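Peroxiredoxin 6 (PDB 2V2G) probably reduces hydrogen peroxide and organic hydroperoxides to water and alcohols as a thiol-specific antioxidant peroxidase of the Prx6 subfamily. Local coordinates at residues E7-F12 with K137-S142; C183-G188 with Y212-P217; T46-R51 with T149-S154. The protein carries 1 engineered substitution. One frame throughout, in Å; residues are numbered along the deposited sequence.

Contact 1: residues E7-F12 with K137-S142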
loop_
_atom_site.group_PDB
_atom_site.type_symbol
_atom_site.label_atom_id
_atom_site.label_comp_id
_atom_site.label_asym_id
_atom_site.label_seq_id
_atom_site.Cartn_x
_atom_site.Cartn_y
_atom_site.Cartn_z
ATOM N N GLU A 7 -11.030 -6.174 10.199
ATOM C CA GLU A 7 -10.967 -6.323 11.667
ATOM C C GLU A 7 -11.291 -4.987 12.315
ATOM O O GLU A 7 -10.914 -3.929 11.778
ATOM C CB GLU A 7 -9.565 -6.710 12.124
ATOM C CG GLU A 7 -9.162 -8.124 11.953
ATOM C CD GLU A 7 -7.782 -8.391 12.690
ATOM O OE1 GLU A 7 -7.632 -7.946 13.887
ATOM O OE2 GLU A 7 -6.955 -9.085 12.094
ATOM N N VAL A 8 -11.939 -5.045 13.489
ATOM C CA VAL A 8 -12.077 -3.838 14.326
ATOM C C VAL A 8 -10.697 -3.393 14.830
ATOM O O VAL A 8 -9.924 -4.193 15.410
ATOM C CB VAL A 8 -13.085 -4.049 15.474
ATOM C CG1 VAL A 8 -13.132 -2.792 16.373
ATOM C CG2 VAL A 8 -14.462 -4.313 14.839
ATOM N N PHE A 9 -10.351 -2.136 14.532
ATOM C CA PHE A 9 -9.078 -1.602 14.940
ATOM C C PHE A 9 -8.999 -1.592 16.464
ATOM O O PHE A 9 -9.983 -1.313 17.143
ATOM C CB PHE A 9 -8.859 -0.204 14.354
ATOM C CG PHE A 9 -7.397 0.049 14.015
ATOM C CD1 PHE A 9 -6.853 -0.450 12.858
ATOM C CD2 PHE A 9 -6.603 0.793 14.882
ATOM C CE1 PHE A 9 -5.510 -0.272 12.572
ATOM C CE2 PHE A 9 -5.253 1.013 14.585
ATOM C CZ PHE A 9 -4.721 0.491 13.450
ATOM N N PRO A 10 -7.869 -1.954 17.052
ATOM C CA PRO A 10 -7.788 -1.890 18.531
ATOM C C PRO A 10 -8.161 -0.513 19.121
ATOM O O PRO A 10 -7.743 0.563 18.620
ATOM C CB PRO A 10 -6.320 -2.281 18.843
ATOM C CG PRO A 10 -5.652 -2.305 17.558
ATOM C CD PRO A 10 -6.615 -2.434 16.435
ATOM N N ASN A 11 -8.952 -0.580 20.205
ATOM C CA ASN A 11 -9.382 0.614 20.944
ATOM C C ASN A 11 -8.326 0.925 22.004
ATOM O O ASN A 11 -8.502 0.819 23.239
ATOM C CB ASN A 11 -10.750 0.413 21.552
ATOM C CG ASN A 11 -11.339 1.694 22.052
ATOM O OD1 ASN A 11 -10.824 2.797 21.788
ATOM N ND2 ASN A 11 -12.435 1.563 22.757
ATOM N N PHE A 12 -7.176 1.319 21.467
ATOM C CA PHE A 12 -5.990 1.479 22.287
ATOM C C PHE A 12 -5.993 2.785 23.072
ATOM O O PHE A 12 -6.655 3.763 22.654
ATOM C CB PHE A 12 -4.701 1.316 21.456
ATOM C CG PHE A 12 -4.508 2.345 20.388
ATOM C CD1 PHE A 12 -3.991 3.587 20.685
ATOM C CD2 PHE A 12 -4.845 2.075 19.063
ATOM C CE1 PHE A 12 -3.780 4.546 19.705
ATOM C CE2 PHE A 12 -4.655 3.047 18.066
ATOM C CZ PHE A 12 -4.124 4.285 18.383
ATOM N N LYS A 137 -15.003 1.622 12.582
ATOM C CA LYS A 137 -13.784 1.312 13.341
ATOM C C LYS A 137 -13.064 0.140 12.692
ATOM O O LYS A 137 -12.067 -0.370 13.272
ATOM C CB LYS A 137 -14.091 0.984 14.812
ATOM C CG LYS A 137 -14.991 1.978 15.611
ATOM C CD LYS A 137 -14.474 3.352 15.535
ATOM C CE LYS A 137 -15.445 4.302 16.281
ATOM N NZ LYS A 137 -16.706 4.498 15.497
ATOM N N LYS A 138 -13.517 -0.273 11.524
ATOM C CA LYS A 138 -12.840 -1.431 10.852
ATOM C C LYS A 138 -11.719 -1.015 9.938
ATOM O O LYS A 138 -11.814 0.034 9.253
ATOM C CB LYS A 138 -13.897 -2.269 10.120
ATOM C CG LYS A 138 -14.800 -3.007 11.093
ATOM C CD LYS A 138 -15.926 -3.695 10.372
ATOM C CE LYS A 138 -16.900 -4.412 11.293
ATOM N NZ LYS A 138 -17.749 -5.304 10.462
ATOM N N LEU A 139 -10.662 -1.835 9.859
ATOM C CA LEU A 139 -9.617 -1.567 8.889
ATOM C C LEU A 139 -10.095 -1.776 7.430
ATOM O O LEU A 139 -10.520 -2.850 7.050
ATOM C CB LEU A 139 -8.384 -2.441 9.183
ATOM C CG LEU A 139 -7.193 -2.213 8.255
ATOM C CD1 LEU A 139 -6.589 -0.817 8.463
ATOM C CD2 LEU A 139 -6.165 -3.334 8.502
ATOM N N LYS A 140 -9.953 -0.763 6.604
ATOM C CA LYS A 140 -10.431 -0.837 5.227
ATOM C C LYS A 140 -9.326 -1.053 4.162
ATOM O O LYS A 140 -9.593 -1.611 3.075
ATOM C CB LYS A 140 -11.195 0.446 4.849
ATOM C CG LYS A 140 -12.365 0.858 5.740
ATOM C CD LYS A 140 -13.427 -0.239 5.768
ATOM C CE LYS A 140 -14.584 0.058 6.765
ATOM N NZ LYS A 140 -15.628 -1.026 6.761
ATOM N N LEU A 141 -8.097 -0.655 4.504
ATOM C CA LEU A 141 -6.941 -0.708 3.598
ATOM C C LEU A 141 -5.679 -0.468 4.381
ATOM O O LEU A 141 -5.709 0.320 5.337
ATOM C CB LEU A 141 -7.090 0.396 2.534
ATOM C CG LEU A 141 -6.121 0.447 1.338
ATOM C CD1 LEU A 141 -6.834 1.067 0.116
ATOM C CD2 LEU A 141 -4.881 1.234 1.719
ATOM N N SER A 142 -4.603 -1.187 4.078
ATOM C CA SER A 142 -3.349 -0.918 4.766
ATOM C C SER A 142 -2.164 -0.990 3.777
ATOM O O SER A 142 -2.250 -1.708 2.780
ATOM C CB SER A 142 -3.120 -1.826 5.952
ATOM O OG SER A 142 -2.965 -3.135 5.586
#

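Contact 2: residues C183-G188 with Y212-P217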
loop_
_atom_site.group_PDB
_atom_site.type_symbol
_atom_site.label_atom_id
_atom_site.label_comp_id
_atom_site.label_asym_id
_atom_site.label_seq_id
_atom_site.Cartn_x
_atom_site.Cartn_y
_atom_site.Cartn_z
ATOM N N CYS A 183 -16.426 3.746 -13.476
ATOM C CA CYS A 183 -16.281 2.687 -12.514
ATOM C C CYS A 183 -16.795 1.368 -13.109
ATOM O O CYS A 183 -17.423 1.375 -14.201
ATOM C CB CYS A 183 -17.088 3.051 -11.254
ATOM S SG CYS A 183 -16.481 4.523 -10.456
ATOM N N MET A 184 -16.579 0.272 -12.389
ATOM C CA MET A 184 -17.161 -0.982 -12.755
ATOM C C MET A 184 -18.359 -1.289 -11.918
ATOM O O MET A 184 -18.361 -1.061 -10.718
ATOM C CB MET A 184 -16.133 -2.124 -12.616
ATOM C CG MET A 184 -14.779 -1.825 -13.126
ATOM S SD MET A 184 -14.676 -1.253 -14.820
ATOM C CE MET A 184 -15.492 -2.528 -15.620
ATOM N N VAL A 185 -19.397 -1.828 -12.551
ATOM C CA VAL A 185 -20.586 -2.315 -11.829
ATOM C C VAL A 185 -20.176 -3.659 -11.185
ATOM O O VAL A 185 -19.598 -4.507 -11.848
ATOM C CB VAL A 185 -21.762 -2.529 -12.752
ATOM C CG1 VAL A 185 -22.960 -3.079 -11.972
ATOM C CG2 VAL A 185 -22.163 -1.182 -13.385
ATOM N N VAL A 186 -20.468 -3.817 -9.909
ATOM C CA VAL A 186 -20.038 -5.015 -9.174
ATOM C C VAL A 186 -20.817 -6.223 -9.698
ATOM O O VAL A 186 -21.978 -6.096 -10.107
ATOM C CB VAL A 186 -20.149 -4.815 -7.641
ATOM C CG1 VAL A 186 -19.231 -3.664 -7.176
ATOM C CG2 VAL A 186 -21.651 -4.629 -7.246
ATOM N N PRO A 187 -20.203 -7.437 -9.675
ATOM C CA PRO A 187 -20.892 -8.639 -10.186
ATOM C C PRO A 187 -22.291 -8.910 -9.587
ATOM O O PRO A 187 -23.186 -9.422 -10.303
ATOM C CB PRO A 187 -19.931 -9.763 -9.780
ATOM C CG PRO A 187 -18.616 -9.113 -9.726
ATOM C CD PRO A 187 -18.831 -7.757 -9.217
ATOM N N GLY A 188 -22.487 -8.561 -8.311
ATOM C CA GLY A 188 -23.737 -8.836 -7.617
ATOM C C GLY A 188 -25.000 -8.132 -8.122
ATOM O O GLY A 188 -26.131 -8.506 -7.752
ATOM N N TYR A 212 -19.665 -9.923 -17.358
ATOM C CA TYR A 212 -19.199 -9.304 -16.131
ATOM C C TYR A 212 -18.441 -7.975 -16.328
ATOM O O TYR A 212 -18.213 -7.220 -15.383
ATOM C CB TYR A 212 -18.321 -10.281 -15.364
ATOM C CG TYR A 212 -17.023 -10.612 -16.076
ATOM C CD1 TYR A 212 -15.896 -9.787 -15.933
ATOM C CD2 TYR A 212 -16.932 -11.730 -16.881
ATOM C CE1 TYR A 212 -14.727 -10.074 -16.566
ATOM C CE2 TYR A 212 -15.754 -12.033 -17.559
ATOM C CZ TYR A 212 -14.671 -11.171 -17.395
ATOM O OH TYR A 212 -13.493 -11.452 -18.005
ATOM N N LEU A 213 -18.010 -7.738 -17.566
ATOM C CA LEU A 213 -17.137 -6.582 -17.819
ATOM C C LEU A 213 -18.046 -5.356 -18.097
ATOM O O LEU A 213 -18.393 -5.016 -19.241
ATOM C CB LEU A 213 -16.203 -6.832 -19.003
ATOM C CG LEU A 213 -14.926 -5.991 -19.008
ATOM C CD1 LEU A 213 -14.045 -6.172 -17.827
ATOM C CD2 LEU A 213 -14.127 -6.397 -20.235
ATOM N N ARG A 214 -18.482 -4.736 -16.997
ATOM C CA ARG A 214 -19.541 -3.747 -17.015
ATOM C C ARG A 214 -19.064 -2.409 -16.469
ATOM O O ARG A 214 -18.683 -2.302 -15.312
ATOM C CB ARG A 214 -20.784 -4.260 -16.223
ATOM C CG ARG A 214 -21.367 -5.546 -16.856
ATOM C CD ARG A 214 -22.698 -5.964 -16.182
ATOM N NE ARG A 214 -22.510 -6.253 -14.796
ATOM C CZ ARG A 214 -23.483 -6.504 -13.925
ATOM N NH1 ARG A 214 -24.745 -6.482 -14.310
ATOM N NH2 ARG A 214 -23.191 -6.749 -12.667
ATOM N N TYR A 215 -19.093 -1.410 -17.325
ATOM C CA TYR A 215 -18.646 -0.063 -16.967
ATOM C C TYR A 215 -19.873 0.810 -16.736
ATOM O O TYR A 215 -20.908 0.666 -17.394
ATOM C CB TYR A 215 -17.861 0.610 -18.068
ATOM C CG TYR A 215 -16.567 -0.024 -18.528
ATOM C CD1 TYR A 215 -16.580 -0.930 -19.589
ATOM C CD2 TYR A 215 -15.336 0.310 -17.958
ATOM C CE1 TYR A 215 -15.409 -1.500 -20.075
ATOM C CE2 TYR A 215 -14.133 -0.278 -18.440
ATOM C CZ TYR A 215 -14.197 -1.169 -19.514
ATOM O OH TYR A 215 -13.053 -1.787 -20.032
ATOM N N THR A 216 -19.710 1.809 -15.893
ATOM C CA THR A 216 -20.709 2.866 -15.769
ATOM C C THR A 216 -20.038 4.225 -15.417
ATOM O O THR A 216 -19.008 4.222 -14.742
ATOM C CB THR A 216 -21.782 2.479 -14.680
ATOM O OG1 THR A 216 -22.876 3.423 -14.729
ATOM C CG2 THR A 216 -21.144 2.393 -13.241
ATOM N N PRO A 217 -20.606 5.368 -15.836
ATOM C CA PRO A 217 -20.068 6.623 -15.268
ATOM C C PRO A 217 -20.058 6.604 -13.737
ATOM O O PRO A 217 -20.912 5.954 -13.104
ATOM C CB PRO A 217 -21.052 7.688 -15.748
ATOM C CG PRO A 217 -21.715 7.108 -16.948
ATOM C CD PRO A 217 -21.737 5.592 -16.740
HETATM O O HOH W 1 -20.035 -6.800 -13.369
#

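Contact 3: residues T46-R51 with T149-S154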
loop_
_atom_site.group_PDB
_atom_site.type_symbol
_atom_site.label_atom_id
_atom_site.label_comp_id
_atom_site.label_asym_id
_atom_site.label_seq_id
_atom_site.Cartn_x
_atom_site.Cartn_y
_atom_site.Cartn_z
ATOM N N THR A 46 10.530 13.541 8.010
ATOM C CA THR A 46 10.226 14.996 8.034
ATOM C C THR A 46 9.523 15.390 6.750
ATOM O O THR A 46 8.489 16.089 6.760
ATOM C CB THR A 46 11.470 15.867 8.308
ATOM O OG1 THR A 46 12.151 15.405 9.459
ATOM C CG2 THR A 46 11.115 17.385 8.604
ATOM N N THR A 47 10.057 14.953 5.598
ATOM C CA THR A 47 9.347 15.212 4.325
ATOM C C THR A 47 7.908 14.667 4.293
ATOM O O THR A 47 7.017 15.269 3.699
ATOM C CB THR A 47 10.134 14.683 3.071
ATOM O OG1 THR A 47 10.068 13.258 2.979
ATOM C CG2 THR A 47 11.603 15.165 3.129
ATOM N N GLU A 48 7.687 13.482 4.897
ATOM C CA GLU A 48 6.370 12.854 4.903
ATOM C C GLU A 48 5.345 13.583 5.769
ATOM O O GLU A 48 4.241 13.948 5.273
ATOM C CB GLU A 48 6.477 11.412 5.355
ATOM C CG GLU A 48 7.112 10.536 4.325
ATOM C CD GLU A 48 7.074 9.089 4.811
ATOM O OE1 GLU A 48 7.384 8.908 5.988
ATOM O OE2 GLU A 48 6.655 8.198 4.045
ATOM N N LEU A 49 5.702 13.838 7.020
ATOM C CA LEU A 49 4.777 14.593 7.899
ATOM C C LEU A 49 4.584 16.004 7.356
ATOM O O LEU A 49 3.503 16.569 7.462
ATOM C CB LEU A 49 5.224 14.549 9.369
ATOM C CG LEU A 49 4.755 13.294 10.109
ATOM C CD1 LEU A 49 5.345 12.001 9.614
ATOM C CD2 LEU A 49 5.021 13.447 11.621
ATOM N N GLY A 50 5.589 16.584 6.719
ATOM C CA GLY A 50 5.409 17.902 6.111
ATOM C C GLY A 50 4.468 17.892 4.931
ATOM O O GLY A 50 3.653 18.801 4.725
ATOM N N ARG A 51 4.553 16.841 4.113
ATOM C CA ARG A 51 3.597 16.614 3.054
ATOM C C ARG A 51 2.167 16.490 3.561
ATOM O O ARG A 51 1.235 16.979 2.914
ATOM C CB ARG A 51 4.002 15.416 2.190
ATOM C CG ARG A 51 3.126 15.205 1.001
ATOM C CD ARG A 51 2.999 16.431 0.101
ATOM N NE ARG A 51 2.289 16.182 -1.162
ATOM C CZ ARG A 51 1.679 17.123 -1.847
ATOM N NH1 ARG A 51 1.678 18.352 -1.398
ATOM N NH2 ARG A 51 1.048 16.799 -2.971
ATOM N N THR A 149 11.826 3.945 2.253
ATOM C CA THR A 149 10.924 4.224 1.101
ATOM C C THR A 149 9.763 5.141 1.531
ATOM O O THR A 149 8.760 4.695 2.066
ATOM C CB THR A 149 10.461 2.925 0.399
ATOM O OG1 THR A 149 11.632 2.201 -0.003
ATOM C CG2 THR A 149 9.504 3.218 -0.816
ATOM N N GLY A 150 9.918 6.426 1.241
ATOM C CA GLY A 150 8.878 7.370 1.555
ATOM C C GLY A 150 7.600 7.102 0.819
ATOM O O GLY A 150 7.608 6.592 -0.266
ATOM N N ARG A 151 6.448 7.415 1.442
ATOM C CA ARG A 151 5.162 7.142 0.895
ATOM C C ARG A 151 4.693 8.166 -0.162
ATOM O O ARG A 151 5.338 9.174 -0.389
ATOM C CB ARG A 151 4.149 7.078 2.039
ATOM C CG ARG A 151 4.328 5.824 2.871
ATOM C CD ARG A 151 3.739 5.936 4.206
ATOM N NE ARG A 151 4.525 6.772 5.079
ATOM C CZ ARG A 151 4.385 6.845 6.405
ATOM N NH1 ARG A 151 3.462 6.122 7.072
ATOM N NH2 ARG A 151 5.227 7.558 7.068
ATOM N N ASN A 152 3.629 7.778 -0.871
ATOM C CA ASN A 152 2.916 8.596 -1.863
ATOM C C ASN A 152 1.534 8.880 -1.266
ATOM O O ASN A 152 0.624 8.060 -1.331
ATOM C CB ASN A 152 2.863 7.829 -3.204
ATOM C CG ASN A 152 2.010 8.486 -4.252
ATOM O OD1 ASN A 152 1.378 9.511 -3.981
ATOM N ND2 ASN A 152 1.972 7.910 -5.433
ATOM N N PHE A 153 1.384 10.095 -0.734
ATOM C CA PHE A 153 0.148 10.479 -0.044
ATOM C C PHE A 153 -0.961 10.864 -1.063
ATOM O O PHE A 153 -2.134 10.844 -0.695
ATOM C CB PHE A 153 0.424 11.576 1.047
ATOM C CG PHE A 153 1.003 11.003 2.314
ATOM C CD1 PHE A 153 0.204 10.333 3.250
ATOM C CD2 PHE A 153 2.380 11.038 2.520
ATOM C CE1 PHE A 153 0.777 9.724 4.423
ATOM C CE2 PHE A 153 2.939 10.471 3.649
ATOM C CZ PHE A 153 2.138 9.809 4.605
ATOM N N SER A 154 -0.611 11.142 -2.307
ATOM C CA SER A 154 -1.664 11.284 -3.357
ATOM C C SER A 154 -2.368 9.951 -3.625
ATOM O O SER A 154 -3.569 9.936 -3.864
ATOM C CB SER A 154 -1.144 11.923 -4.613
ATOM O OG SER A 154 -0.318 11.061 -5.356
HETATM O O HOH W 2 1.471 13.589 -2.447
#

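Contact 1: residues E7-F12 with K137-S142
The carbonyl oxygen of Glu7 is gripped by one hydrogen bond and one weaker CA-H...O contact from 137-142. The backbone N-H of Leu139 comes in nearly along the C=O axis, with Leu139 N 2.9 Å from Glu7 O and 164° at the hydrogen. Lys138 CA adds the CA-H...O contact, 3.3 Å from Glu7 O. The return bond is straighter still: Phe9 N lies 2.8 Å from Lys137 O, with 172° at the hydrogen. The two bonds flank Val8 and Lys138 and make a single beta bridge, through which the loop ahead of strand 13-16 docks at the beginning of strand 139-145, an outermost strand of the chain's mixed, thioredoxin-type sheet. Further along that strand, Ser142 pairs antiparallel with a strand of the second subunit, so the sheet runs on across the interface. Val8 uses both its methyls. CG1, anti to the backbone N (chi1 177°), lies alongside Lys137, 4.2 Å from Lys137 CB, while Val8 CG2 sits 4.0 Å from Lys138 CG where those two side chains cross obliquely. Both lysines lead away beyond this point, and Lys137 NZ bonds to Pro135 O and Gly28 O. On the buried flank, Phe9 CE1 comes 4.3 Å from Leu139 CD1, an oblique approach. Pro10 CD rests over one face of the Phe9 ring, which also meets the rings of Phe131 and Phe23.

Contact 2: residues C183-G188 with Y212-P217
Strands 183-185 and 214-216 are the two inner strands of the four-stranded antiparallel sheet in the C-terminal part of the chain. Cys183 and Thr216 form a hydrogen-bonded pair, with Cys183 N 2.9 Å from Thr216 O and Thr216 N giving its hydrogen back to Cys183 O. Next comes the non-hydrogen-bonded pair Met184-Tyr215, followed by a bond from Val185 N to Arg214 O, 2.9 Å, whose donor stands 33° out of the carbonyl plane. Met184 folds back at chi2 and chi3 (-54° and -55°), which sets CE over the Tyr215 ring face, 3.9 Å from the centroid, in a CH-pi contact. The sulfur stays oblique to the ring, with Met184 SD 3.6 Å from Tyr215 CD2, a Met-aromatic contact. Pro43 of the second subunit packs on Met184, and Leu87 of that subunit on Tyr215. Val185 splits its methyls: CG2 touches Thr216 CG2 at 3.7 Å, and CG1 lies over one face of the Arg214 guanidinium. Water 1, in the guanidinium plane, accepts from Arg214 NE at 2.9 Å and donates to Val185 O and Tyr212 O, bridging the segments beyond their last direct backbone bond. Arg214 NH2 bonds to Val189 O. Water 1 and Val189 O are neutral acceptors, so the buried positive charge is probably stabilised in part by carbonyl dipoles rather than by a carboxylate of these two segments.

Contact 3: residues T46-R51 with T149-S154
Arg151 crosses Glu48 at about a right angle, the NE/NH2 edge of its guanidinium set against the carboxylate. The grip is side-on and two-pronged: Arg151 NE reaches Glu48 OE2 at 2.8 Å and Arg151 NH2 reaches Glu48 OE1 at 2.8 Å, both bonds nearly straight. The oxygens lie close to the guanidinium plane, yet they are met from above the carboxylate plane, because the two planes are turned 47° apart. Glu48 OE2 takes a second donor on its anti lone pair, with Arg151 N only 2.7 Å away. One arginine thus holds the carboxylate by backbone and side chain together, and the bend at chi3 (-74°) helps turn the guanidinium back to reach it. Glu48 lies on helix 43-54, which in peroxiredoxins carries the peroxidatic cysteine in its first turn. That position is the engineered Ser45 here, its side chain about 5 Å from that of Glu48. Glu48 OE1 also salt-bridges Arg128, which lines the benzoate pocket, and two arginines on one carboxylate would probably keep it ionised. An alanine in place of Glu48 would remove both oxygens, and would probably leave Arg151 less firmly oriented and cost Arg128 this salt bridge. Next to the ion pair, Phe153 CE2 points its ring edge at Glu48 CB, 4.0 Å away, while Phe153 CZ sits over one face of the Arg151 guanidinium. At the Arg51 end, water 2 accepts from Arg51 NE at 3.0 Å and, weakly, from Ser154 N, while Arg51 NH1 bonds to Gln54 OE1. Asn152 is the N-cap of helix 153-168: its OD1 accepts from Glu155 N and, at 2.7 Å, from Ser154 OG. Gly150 O bonds to Arg158 of the second subunit, and Thr47 OG1 to the backbone N of that subunit's Ala175.

Contacts 2 and 3 are buried, whereas contact 1 is only partly so, at the border of the main sheet. No element is common to any two of them, though strand 139-145 of contact 1 leads on to helix 153-168 of contact 3; these two contacts lie on opposite sides of the chain's centre, with nearest atoms about 9 Å apart. Contact 1 relies on backbone bonds with apolar trimming and contact 2 adds sulfur, aromatic and water-mediated links to strand pairing, while contact 3, beside the active site, alone has a salt bridge across its segments. Contacts 2 and 3 lie 33 Å apart between centres within one chain, yet Tyr212 packs on Thr46 of the second subunit.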